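Local coordinates for protein beta-agarase B (Zobellia galactanivorans, PDB 4ATF) that cleaves the beta-1,4 linkages between beta-D-galactose and 3,6-anhydro-alpha-L-galactose in agarose at random, with retention of the anomeric configuration, at residues A[161-166]-A[187-192]; A[231-236]-A[244-249]; A[50-55]-A[102-107]. The protein carries 1 engineered substitution. One frame throughout, in Å; residues are numbered along the deposited sequence.

Interaction 1 (A[161-166]-A[187-192]); sequences SKKVHI and WFEDGT
Lys163 and Glu189 form a salt bridge across this contact. Lys163 NZ lies 2.7 Å from Glu189 OE1 and meets it on the syn side, 23° out of the carboxylate plane. The lysine chain is extended as far as CE and bends at its last torsion (chi4 52°), which turns NZ to the carboxylate. The same ammonium also bonds to Tyr159 O and makes a cation-pi contact with the Tyr159 ring. Val164 and Phe188 are an antiparallel hydrogen-bonded pair. Val164 N gives a bond of 3.0 Å to Phe188 O, and Phe188 N gives one of 2.8 Å to Val164 O. Beyond the strands, one water accepts from Asp190 N and lies within bonding distance of Lys162 O and Thr192 O. Lys162 O also accepts from Trp194 NE1. Asp190 OD1 takes Thr192 N in an Asx turn and also accepts from Thr192 OG1.

His165 and Trp187 are the next, non-hydrogen-bonded pair. Their rings form an offset stack, with the planes at 24°. His165 CD2 sits 3.3 Å from Trp187 CE2, near the rim of the indole face. His165 CB lies over the Trp187 six-membered ring in a CH-pi contact, 3.8 Å from its centroid. Lys163 CB meets the indole at its edge, 3.8 Å from Trp187 CE3. Both rings line the glycan pocket and touch bound sugar. His165 ND1 bonds to OD2 of Asp143, an engineered residue at the position assigned by similarity to the proton donor.

The face bearing Val164 and Phe188 is apolar. Val164 CG2 and Ile166 CD1 both approach Phe188 CB. Strands 210-215 and 218-224 pack against this face through Ile215, Tyr213 and Val220. Strand 137-145 pairs with strand 164-172 and brings Leu142 and Ala144 to Val164.

Interaction 2 (A[231-236]-A[244-249]); sequences PKHFTN and EIDTRT
Asn236 and Arg248 come together in a single backbone bridge, CA to CA 3.9 Å, between two segments with no regular helix or strand. Thr249 N donates to Thr235 O beside this bridge, and more weakly to Thr235 OG1. The hydroxyl of Thr235 has further partners in Asp230 OD2 and Gly250 N.

Asn236 uses both ends of its amide. Asn236 OD1 accepts from Thr247 N at 3.0 Å, and Asn236 ND2 donates to Ile245 O at 3.0 Å. ND2 also bonds to Asp239 O. His233 ND1 donates to the same Ile245 O at 2.9 Å. The two nitrogens reach that oxygen from opposite faces of its carbonyl plane, so one backbone acceptor ties down two side chains.

The arrangement is a long loop folded back on itself, between helix 226-229 and strand 255-262 of the GH16 domain. A type I turn from His233 to Asn236 shapes one arm. An Asx turn shapes the other, with Asp246 OD1 accepting from Arg248 N.

The guanidinium of Arg248 lies flat on the His233 ring, centres 3.7 Å apart and planes at 12°. Arg248 CZ is 3.3 Å from His233 NE2, while CD rests over the ring in a CH-pi contact. The arginine chain bends at chi3 (-78°), which places NE over the centre of the imidazole. Asp246 fixes the rotation of the group. It is gripped side-on, NE to OD1 and NH2 to OD2, in a salt bridge, and both Asp246 oxygens lie close to the guanidinium plane. The two nitrogens meet the carboxylate from above its own plane. NH1 bonds to Asp230 O. Phe234 and Thr235 touch Val170 of strand 164-172.

Interaction 3 (A[50-55]-A[102-107]); sequences EFLEKW and TSKTRV
Lys104 reaches from the end of strand 96-103 back over the last turn of helix 49-54. Its backbone N starts the contact with a 2.9 Å hydrogen bond to Lys54 O. Lys104 CB lies 3.7 Å from Lys54 O. CG is anti to the carbonyl carbon (chi1 -81°) and comes next to Trp55 C. From there the chain is extended. Lys104 CD passes 3.2 Å from Leu52 O. Lys104 CE is 3.4 Å from Leu52 O and 3.5 Å from Trp55 O. Lys104 NZ ends on Leu52 O at 2.7 Å. It lies in the carbonyl plane and uses a lone pair of the oxygen. Leu52 CB is 4.0 Å from Lys104 NZ, with Leu52 CD2 close by on the same side.

Trp55 pairs with Ser103 as an antiparallel non-hydrogen-bonded pair. The side chains of the two diverge, but the six-membered ring of the indole comes back to the strand, Trp55 CE3 3.5 Å from Ser103 N. Trp55 CZ3 approaches Ser103 CB. At the other end of the indole, NE1 bonds to Asp36 OD2. Ser103 OG bonds to Thr105 O and to Ile257 N of the neighbouring strand 255-262. The contact thus fastens the helix to the sheet that strand 96-103 shares with strands 55-56 and 255-262.

Trp55 O is buried by the contact and has no hydrogen-bond partner in the model. Leu52 O and Lys54 O belong to the C-terminal part of the helix. A lysine ammonium at Leu52 O would be expected to offset the partial negative charge of this short helix's C-terminal carbonyls.

How the interactions relate
Interaction 1 lies in the substrate cleft, where strand pairing, a ring stack and an apolar face meet; the bound glycan touches it directly. Interaction 2 lies farthest from the centre of the chain, in a peripheral loop. Charge and amide bonds hold it where strand pairing is almost absent. Interaction 3 joins the end of a short helix to the end of a strand and is mainly polar with backbone oxygens. Interactions 1 and 3 reach the same sheet system from opposite sides of the chain's centre, their centres about 29 Å apart. No two contacts touch. Interactions 1 and 2 both stack a flat group on histidine: an indole in the cleft, a guanidinium in the loop.

Interaction 1 (A[161-166]-A[187-192])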
loop_
_atom_site.group_PDB
_atom_site.type_symbol
_atom_site.label_atom_id
_atom_site.label_comp_id
_atom_site.label_asym_id
_atom_site.label_seq_id
_atom_site.Cartn_x
_atom_site.Cartn_y
_atom_site.Cartn_z
ATOM N N SER A 161 1.253 14.667 -6.932
ATOM C CA SER A 161 0.946 15.073 -5.516
ATOM C C SER A 161 -0.592 15.106 -5.296
ATOM O O SER A 161 -1.065 15.018 -4.158
ATOM C CB SER A 161 1.517 16.448 -5.191
ATOM O OG SER A 161 0.700 17.424 -5.760
ATOM N N LYS A 162 -1.355 15.224 -6.403
ATOM C CA LYS A 162 -2.825 15.303 -6.322
ATOM C C LYS A 162 -3.486 13.954 -6.632
ATOM O O LYS A 162 -4.688 13.880 -6.745
ATOM C CB LYS A 162 -3.361 16.417 -7.197
ATOM C CG LYS A 162 -2.870 17.845 -6.699
ATOM C CD LYS A 162 -3.343 18.954 -7.651
ATOM C CE LYS A 162 -3.020 20.276 -7.001
ATOM N NZ LYS A 162 -3.118 21.394 -7.940
ATOM N N LYS A 163 -2.724 12.878 -6.793
ATOM C CA LYS A 163 -3.313 11.534 -7.221
ATOM C C LYS A 163 -3.027 10.443 -6.206
ATOM O O LYS A 163 -1.947 10.407 -5.608
ATOM C CB LYS A 163 -2.755 11.037 -8.584
ATOM C CG LYS A 163 -3.193 11.895 -9.818
ATOM C CD LYS A 163 -2.653 11.282 -11.108
ATOM C CE LYS A 163 -3.148 12.060 -12.328
ATOM N NZ LYS A 163 -2.902 13.551 -12.246
ATOM N N VAL A 164 -4.008 9.576 -5.938
ATOM C CA VAL A 164 -3.669 8.328 -5.240
ATOM C C VAL A 164 -4.035 7.154 -6.137
ATOM O O VAL A 164 -5.091 7.178 -6.774
ATOM C CB VAL A 164 -4.301 8.181 -3.847
ATOM C CG1 VAL A 164 -3.803 9.238 -2.912
ATOM C CG2 VAL A 164 -5.832 8.116 -3.918
ATOM N N HIS A 165 -3.134 6.169 -6.220
ATOM C CA HIS A 165 -3.301 5.051 -7.120
ATOM C C HIS A 165 -4.058 3.967 -6.367
ATOM O O HIS A 165 -3.606 3.537 -5.339
ATOM C CB HIS A 165 -1.951 4.541 -7.509
ATOM C CG HIS A 165 -2.005 3.489 -8.564
ATOM N ND1 HIS A 165 -1.189 2.390 -8.545
ATOM C CD2 HIS A 165 -2.804 3.363 -9.650
ATOM C CE1 HIS A 165 -1.475 1.627 -9.592
ATOM N NE2 HIS A 165 -2.438 2.208 -10.287
ATOM N N ILE A 166 -5.222 3.590 -6.838
ATOM C CA ILE A 166 -6.033 2.594 -6.142
ATOM C C ILE A 166 -6.219 1.412 -7.047
ATOM O O ILE A 166 -7.009 1.473 -7.957
ATOM C CB ILE A 166 -7.424 3.185 -5.618
ATOM C CG1 ILE A 166 -8.021 4.184 -6.632
ATOM C CG2 ILE A 166 -7.181 3.916 -4.251
ATOM C CD1 ILE A 166 -9.448 4.667 -6.252
ATOM N N TRP A 187 -6.435 6.087 -10.872
ATOM C CA TRP A 187 -5.762 7.202 -10.154
ATOM C C TRP A 187 -6.807 8.228 -9.753
ATOM O O TRP A 187 -7.371 8.931 -10.600
ATOM C CB TRP A 187 -4.669 7.890 -11.047
ATOM C CG TRP A 187 -3.537 6.941 -11.420
ATOM C CD1 TRP A 187 -3.574 5.936 -12.388
ATOM C CD2 TRP A 187 -2.209 6.866 -10.819
ATOM N NE1 TRP A 187 -2.354 5.268 -12.418
ATOM C CE2 TRP A 187 -1.505 5.819 -11.485
ATOM C CE3 TRP A 187 -1.547 7.604 -9.807
ATOM C CZ2 TRP A 187 -0.151 5.493 -11.180
ATOM C CZ3 TRP A 187 -0.202 7.306 -9.505
ATOM C CH2 TRP A 187 0.483 6.237 -10.188
ATOM N N PHE A 188 -7.095 8.287 -8.462
ATOM C CA PHE A 188 -8.109 9.207 -7.963
ATOM C C PHE A 188 -7.513 10.606 -7.738
ATOM O O PHE A 188 -6.428 10.735 -7.180
ATOM C CB PHE A 188 -8.691 8.660 -6.613
ATOM C CG PHE A 188 -9.669 9.578 -5.976
ATOM C CD1 PHE A 188 -11.031 9.562 -6.357
ATOM C CD2 PHE A 188 -9.247 10.529 -5.016
ATOM C CE1 PHE A 188 -11.936 10.489 -5.796
ATOM C CE2 PHE A 188 -10.177 11.444 -4.463
ATOM C CZ PHE A 188 -11.532 11.417 -4.855
ATOM N N GLU A 189 -8.267 11.642 -8.094
ATOM C CA GLU A 189 -7.848 13.011 -7.942
ATOM C C GLU A 189 -9.101 13.868 -7.712
ATOM O O GLU A 189 -10.052 13.743 -8.473
ATOM C CB GLU A 189 -7.183 13.471 -9.259
ATOM C CG GLU A 189 -6.690 14.921 -9.186
ATOM C CD GLU A 189 -5.646 15.321 -10.273
ATOM O OE1 GLU A 189 -5.192 14.446 -11.035
ATOM O OE2 GLU A 189 -5.278 16.527 -10.328
ATOM N N ASP A 190 -9.121 14.740 -6.695
ATOM C CA ASP A 190 -10.242 15.679 -6.597
ATOM C C ASP A 190 -9.783 17.082 -6.283
ATOM O O ASP A 190 -10.606 17.949 -6.013
ATOM C CB ASP A 190 -11.317 15.221 -5.581
ATOM C CG ASP A 190 -10.797 15.173 -4.138
ATOM O OD1 ASP A 190 -9.594 15.558 -3.891
ATOM O OD2 ASP A 190 -11.617 14.753 -3.256
ATOM N N GLY A 191 -8.477 17.324 -6.330
ATOM C CA GLY A 191 -7.974 18.677 -6.015
ATOM C C GLY A 191 -7.153 18.656 -4.716
ATOM O O GLY A 191 -6.287 19.513 -4.519
ATOM N N THR A 192 -7.417 17.694 -3.840
ATOM C CA THR A 192 -6.614 17.508 -2.608
ATOM C C THR A 192 -5.128 17.208 -2.874
ATOM O O THR A 192 -4.819 16.357 -3.736
ATOM C CB THR A 192 -7.181 16.311 -1.808
ATOM O OG1 THR A 192 -8.561 16.572 -1.600
ATOM C CG2 THR A 192 -6.502 16.168 -0.451
HETATM O O HOH W 1 -6.529 15.263 -5.502
#

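Interaction 2 (A[231-236]-A[244-249])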
loop_
_atom_site.group_PDB
_atom_site.type_symbol
_atom_site.label_atom_id
_atom_site.label_comp_id
_atom_site.label_asym_id
_atom_site.label_seq_id
_atom_site.Cartn_x
_atom_site.Cartn_y
_atom_site.Cartn_z
ATOM N N PRO A 231 -8.947 -10.410 -16.451
ATOM C CA PRO A 231 -9.313 -10.736 -17.857
ATOM C C PRO A 231 -8.287 -11.686 -18.565
ATOM O O PRO A 231 -8.659 -12.373 -19.521
ATOM C CB PRO A 231 -9.329 -9.349 -18.527
ATOM C CG PRO A 231 -8.287 -8.515 -17.683
ATOM C CD PRO A 231 -8.583 -8.982 -16.276
ATOM N N LYS A 232 -7.036 -11.742 -18.086
ATOM C CA LYS A 232 -6.024 -12.584 -18.743
ATOM C C LYS A 232 -5.949 -13.993 -18.132
ATOM O O LYS A 232 -5.043 -14.753 -18.469
ATOM C CB LYS A 232 -4.636 -11.914 -18.646
ATOM C CG LYS A 232 -4.547 -10.589 -19.303
ATOM C CD LYS A 232 -3.056 -10.048 -19.295
ATOM C CE LYS A 232 -2.907 -8.758 -19.953
ATOM N NZ LYS A 232 -1.450 -8.352 -20.150
ATOM N N HIS A 233 -6.844 -14.299 -17.189
ATOM C CA HIS A 233 -6.926 -15.629 -16.529
ATOM C C HIS A 233 -5.565 -15.966 -15.843
ATOM O O HIS A 233 -5.127 -17.136 -15.826
ATOM C CB HIS A 233 -7.336 -16.778 -17.488
ATOM C CG HIS A 233 -8.707 -16.645 -18.100
ATOM N ND1 HIS A 233 -9.541 -17.727 -18.268
ATOM C CD2 HIS A 233 -9.380 -15.571 -18.595
ATOM C CE1 HIS A 233 -10.654 -17.341 -18.869
ATOM N NE2 HIS A 233 -10.586 -16.033 -19.071
ATOM N N PHE A 234 -4.918 -14.968 -15.238
ATOM C CA PHE A 234 -3.655 -15.284 -14.486
ATOM C C PHE A 234 -3.995 -16.079 -13.232
ATOM O O PHE A 234 -3.123 -16.719 -12.639
ATOM C CB PHE A 234 -2.921 -14.032 -14.027
ATOM C CG PHE A 234 -2.137 -13.361 -15.101
ATOM C CD1 PHE A 234 -2.178 -13.827 -16.469
ATOM C CD2 PHE A 234 -1.316 -12.276 -14.779
ATOM C CE1 PHE A 234 -1.402 -13.158 -17.482
ATOM C CE2 PHE A 234 -0.508 -11.619 -15.816
ATOM C CZ PHE A 234 -0.579 -12.039 -17.119
ATOM N N THR A 235 -5.264 -16.022 -12.818
ATOM C CA THR A 235 -5.666 -16.798 -11.648
ATOM C C THR A 235 -6.231 -18.190 -11.932
ATOM O O THR A 235 -6.783 -18.815 -11.012
ATOM C CB THR A 235 -6.625 -15.991 -10.696
ATOM O OG1 THR A 235 -7.940 -15.851 -11.269
ATOM C CG2 THR A 235 -5.995 -14.596 -10.297
ATOM N N ASN A 236 -6.126 -18.682 -13.177
ATOM C CA ASN A 236 -6.580 -20.059 -13.470
ATOM C C ASN A 236 -5.819 -21.015 -12.486
ATOM O O ASN A 236 -4.562 -20.846 -12.294
ATOM C CB ASN A 236 -6.165 -20.514 -14.891
ATOM C CG ASN A 236 -7.199 -20.187 -15.959
ATOM O OD1 ASN A 236 -8.325 -19.819 -15.654
ATOM N ND2 ASN A 236 -6.840 -20.410 -17.220
ATOM N N GLU A 244 -8.669 -19.650 -23.013
ATOM C CA GLU A 244 -9.587 -20.654 -23.549
ATOM C C GLU A 244 -10.151 -21.562 -22.457
ATOM O O GLU A 244 -11.065 -22.292 -22.698
ATOM C CB GLU A 244 -8.920 -21.535 -24.638
ATOM C CG GLU A 244 -8.751 -20.815 -25.965
ATOM C CD GLU A 244 -9.119 -21.681 -27.149
ATOM O OE1 GLU A 244 -8.973 -22.931 -27.104
ATOM O OE2 GLU A 244 -9.562 -21.095 -28.156
ATOM N N ILE A 245 -9.576 -21.546 -21.264
ATOM C CA ILE A 245 -10.103 -22.382 -20.193
ATOM C C ILE A 245 -10.279 -21.525 -18.950
ATOM O O ILE A 245 -9.460 -20.630 -18.707
ATOM C CB ILE A 245 -9.251 -23.693 -19.965
ATOM C CG1 ILE A 245 -7.734 -23.394 -19.895
ATOM C CG2 ILE A 245 -9.584 -24.812 -21.063
ATOM C CD1 ILE A 245 -6.880 -24.655 -20.043
ATOM N N ASP A 246 -11.382 -21.752 -18.209
ATOM C CA ASP A 246 -11.690 -20.880 -17.085
ATOM C C ASP A 246 -11.757 -21.666 -15.784
ATOM O O ASP A 246 -12.777 -22.309 -15.474
ATOM C CB ASP A 246 -13.003 -20.104 -17.322
ATOM C CG ASP A 246 -13.200 -18.930 -16.344
ATOM O OD1 ASP A 246 -12.401 -18.747 -15.386
ATOM O OD2 ASP A 246 -14.173 -18.152 -16.544
ATOM N N THR A 247 -10.682 -21.592 -15.014
ATOM C CA THR A 247 -10.670 -22.110 -13.630
ATOM C C THR A 247 -10.170 -20.946 -12.758
ATOM O O THR A 247 -9.467 -21.182 -11.742
ATOM C CB THR A 247 -9.708 -23.350 -13.515
ATOM O OG1 THR A 247 -8.477 -23.004 -14.172
ATOM C CG2 THR A 247 -10.350 -24.649 -14.150
ATOM N N ARG A 248 -10.508 -19.694 -13.148
ATOM C CA ARG A 248 -10.023 -18.521 -12.402
ATOM C C ARG A 248 -10.468 -18.517 -10.951
ATOM O O ARG A 248 -11.665 -18.798 -10.655
ATOM C CB ARG A 248 -10.524 -17.222 -13.045
ATOM C CG ARG A 248 -9.793 -16.891 -14.358
ATOM C CD ARG A 248 -10.315 -15.597 -14.945
ATOM N NE ARG A 248 -11.587 -15.849 -15.599
ATOM C CZ ARG A 248 -12.228 -14.966 -16.365
ATOM N NH1 ARG A 248 -11.707 -13.746 -16.581
ATOM N NH2 ARG A 248 -13.399 -15.313 -16.922
ATOM N N THR A 249 -9.559 -18.207 -10.032
ATOM C CA THR A 249 -9.935 -18.128 -8.611
ATOM C C THR A 249 -10.413 -16.696 -8.191
ATOM O O THR A 249 -11.114 -16.488 -7.177
ATOM C CB THR A 249 -8.735 -18.507 -7.684
ATOM O OG1 THR A 249 -7.692 -17.518 -7.848
ATOM C CG2 THR A 249 -8.207 -19.910 -8.029
#

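Interaction 3 (A[50-55]-A[102-107])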
loop_
_atom_site.group_PDB
_atom_site.type_symbol
_atom_site.label_atom_id
_atom_site.label_comp_id
_atom_site.label_asym_id
_atom_site.label_seq_id
_atom_site.Cartn_x
_atom_site.Cartn_y
_atom_site.Cartn_z
ATOM N N GLU A 50 5.168 -5.079 22.234
ATOM C CA GLU A 50 3.867 -4.583 21.785
ATOM C C GLU A 50 3.815 -4.495 20.236
ATOM O O GLU A 50 2.874 -4.958 19.561
ATOM C CB GLU A 50 3.562 -3.230 22.432
ATOM C CG GLU A 50 2.095 -2.882 22.307
ATOM C CD GLU A 50 1.580 -2.093 23.497
ATOM O OE1 GLU A 50 2.397 -1.761 24.381
ATOM O OE2 GLU A 50 0.353 -1.799 23.508
ATOM N N PHE A 51 4.849 -3.911 19.653
ATOM C CA PHE A 51 4.973 -3.966 18.208
ATOM C C PHE A 51 4.988 -5.390 17.645
ATOM O O PHE A 51 4.246 -5.712 16.702
ATOM C CB PHE A 51 6.254 -3.296 17.797
ATOM C CG PHE A 51 6.471 -3.286 16.299
ATOM C CD1 PHE A 51 5.906 -2.273 15.515
ATOM C CD2 PHE A 51 7.265 -4.274 15.685
ATOM C CE1 PHE A 51 6.111 -2.250 14.118
ATOM C CE2 PHE A 51 7.485 -4.259 14.303
ATOM C CZ PHE A 51 6.917 -3.240 13.510
ATOM N N LEU A 52 5.873 -6.212 18.194
ATOM C CA LEU A 52 6.141 -7.548 17.672
ATOM C C LEU A 52 5.006 -8.536 17.852
ATOM O O LEU A 52 4.999 -9.590 17.155
ATOM C CB LEU A 52 7.465 -8.095 18.221
ATOM C CG LEU A 52 8.725 -7.371 17.763
ATOM C CD1 LEU A 52 9.905 -7.795 18.613
ATOM C CD2 LEU A 52 8.990 -7.618 16.246
ATOM N N GLU A 53 4.034 -8.243 18.723
ATOM C CA GLU A 53 2.835 -9.096 18.758
ATOM C C GLU A 53 2.102 -9.060 17.426
ATOM O O GLU A 53 1.634 -10.093 16.952
ATOM C CB GLU A 53 1.845 -8.714 19.851
ATOM C CG GLU A 53 0.424 -9.387 19.665
ATOM C CD GLU A 53 0.430 -10.909 19.805
ATOM O OE1 GLU A 53 1.492 -11.484 20.067
ATOM O OE2 GLU A 53 -0.643 -11.549 19.690
ATOM N N LYS A 54 2.008 -7.875 16.816
ATOM C CA LYS A 54 1.228 -7.729 15.624
ATOM C C LYS A 54 2.031 -7.593 14.347
ATOM O O LYS A 54 1.476 -7.865 13.270
ATOM C CB LYS A 54 0.299 -6.505 15.738
ATOM C CG LYS A 54 -0.780 -6.727 16.802
ATOM C CD LYS A 54 -1.833 -5.602 16.910
ATOM C CE LYS A 54 -2.775 -5.986 18.055
ATOM N NZ LYS A 54 -3.544 -4.844 18.458
ATOM N N TRP A 55 3.299 -7.172 14.413
ATOM C CA TRP A 55 4.033 -6.875 13.203
ATOM C C TRP A 55 5.425 -7.506 13.186
ATOM O O TRP A 55 6.061 -7.663 14.234
ATOM C CB TRP A 55 4.222 -5.339 13.041
ATOM C CG TRP A 55 2.911 -4.616 13.143
ATOM C CD1 TRP A 55 2.390 -4.001 14.252
ATOM C CD2 TRP A 55 1.960 -4.406 12.070
ATOM N NE1 TRP A 55 1.149 -3.403 13.934
ATOM C CE2 TRP A 55 0.849 -3.677 12.622
ATOM C CE3 TRP A 55 1.927 -4.779 10.709
ATOM C CZ2 TRP A 55 -0.299 -3.316 11.851
ATOM C CZ3 TRP A 55 0.787 -4.412 9.922
ATOM C CH2 TRP A 55 -0.319 -3.677 10.520
ATOM N N THR A 102 5.258 -5.969 8.090
ATOM C CA THR A 102 4.266 -6.955 7.646
ATOM C C THR A 102 3.439 -7.430 8.847
ATOM O O THR A 102 3.995 -7.621 9.936
ATOM C CB THR A 102 4.955 -8.178 7.002
ATOM O OG1 THR A 102 5.862 -7.746 5.971
ATOM C CG2 THR A 102 3.907 -9.173 6.415
ATOM N N SER A 103 2.122 -7.604 8.673
ATOM C CA SER A 103 1.293 -8.163 9.764
ATOM C C SER A 103 1.670 -9.629 10.079
ATOM O O SER A 103 2.086 -10.398 9.207
ATOM C CB SER A 103 -0.201 -8.095 9.437
ATOM O OG SER A 103 -0.472 -8.845 8.238
ATOM N N LYS A 104 1.566 -10.005 11.346
ATOM C CA LYS A 104 1.852 -11.387 11.730
ATOM C C LYS A 104 0.628 -12.288 11.521
ATOM O O LYS A 104 0.757 -13.496 11.696
ATOM C CB LYS A 104 2.384 -11.454 13.165
ATOM C CG LYS A 104 3.950 -11.086 13.141
ATOM C CD LYS A 104 4.555 -11.301 14.452
ATOM C CE LYS A 104 6.067 -11.130 14.329
ATOM N NZ LYS A 104 6.697 -10.986 15.607
ATOM N N THR A 105 -0.532 -11.704 11.189
ATOM C CA THR A 105 -1.772 -12.453 10.969
ATOM C C THR A 105 -2.271 -12.037 9.580
ATOM O O THR A 105 -2.051 -10.917 9.174
ATOM C CB THR A 105 -2.887 -12.109 12.055
ATOM O OG1 THR A 105 -2.413 -12.572 13.320
ATOM C CG2 THR A 105 -4.253 -12.733 11.751
ATOM N N ARG A 106 -2.949 -12.938 8.868
ATOM C CA ARG A 106 -3.415 -12.625 7.530
ATOM C C ARG A 106 -4.889 -12.312 7.558
ATOM O O ARG A 106 -5.586 -12.654 8.526
ATOM C CB ARG A 106 -3.135 -13.818 6.566
ATOM C CG ARG A 106 -1.586 -14.006 6.342
ATOM C CD ARG A 106 -1.189 -15.079 5.347
ATOM N NE ARG A 106 0.289 -15.220 5.348
ATOM C CZ ARG A 106 0.920 -16.366 5.474
ATOM N NH1 ARG A 106 0.234 -17.481 5.571
ATOM N NH2 ARG A 106 2.233 -16.410 5.484
ATOM N N VAL A 107 -5.365 -11.619 6.527
ATOM C CA VAL A 107 -6.778 -11.298 6.441
ATOM C C VAL A 107 -7.369 -11.894 5.157
ATOM O O VAL A 107 -6.665 -12.110 4.176
ATOM C CB VAL A 107 -7.007 -9.767 6.398
ATOM C CG1 VAL A 107 -6.683 -9.167 7.771
ATOM C CG2 VAL A 107 -6.222 -9.105 5.264
#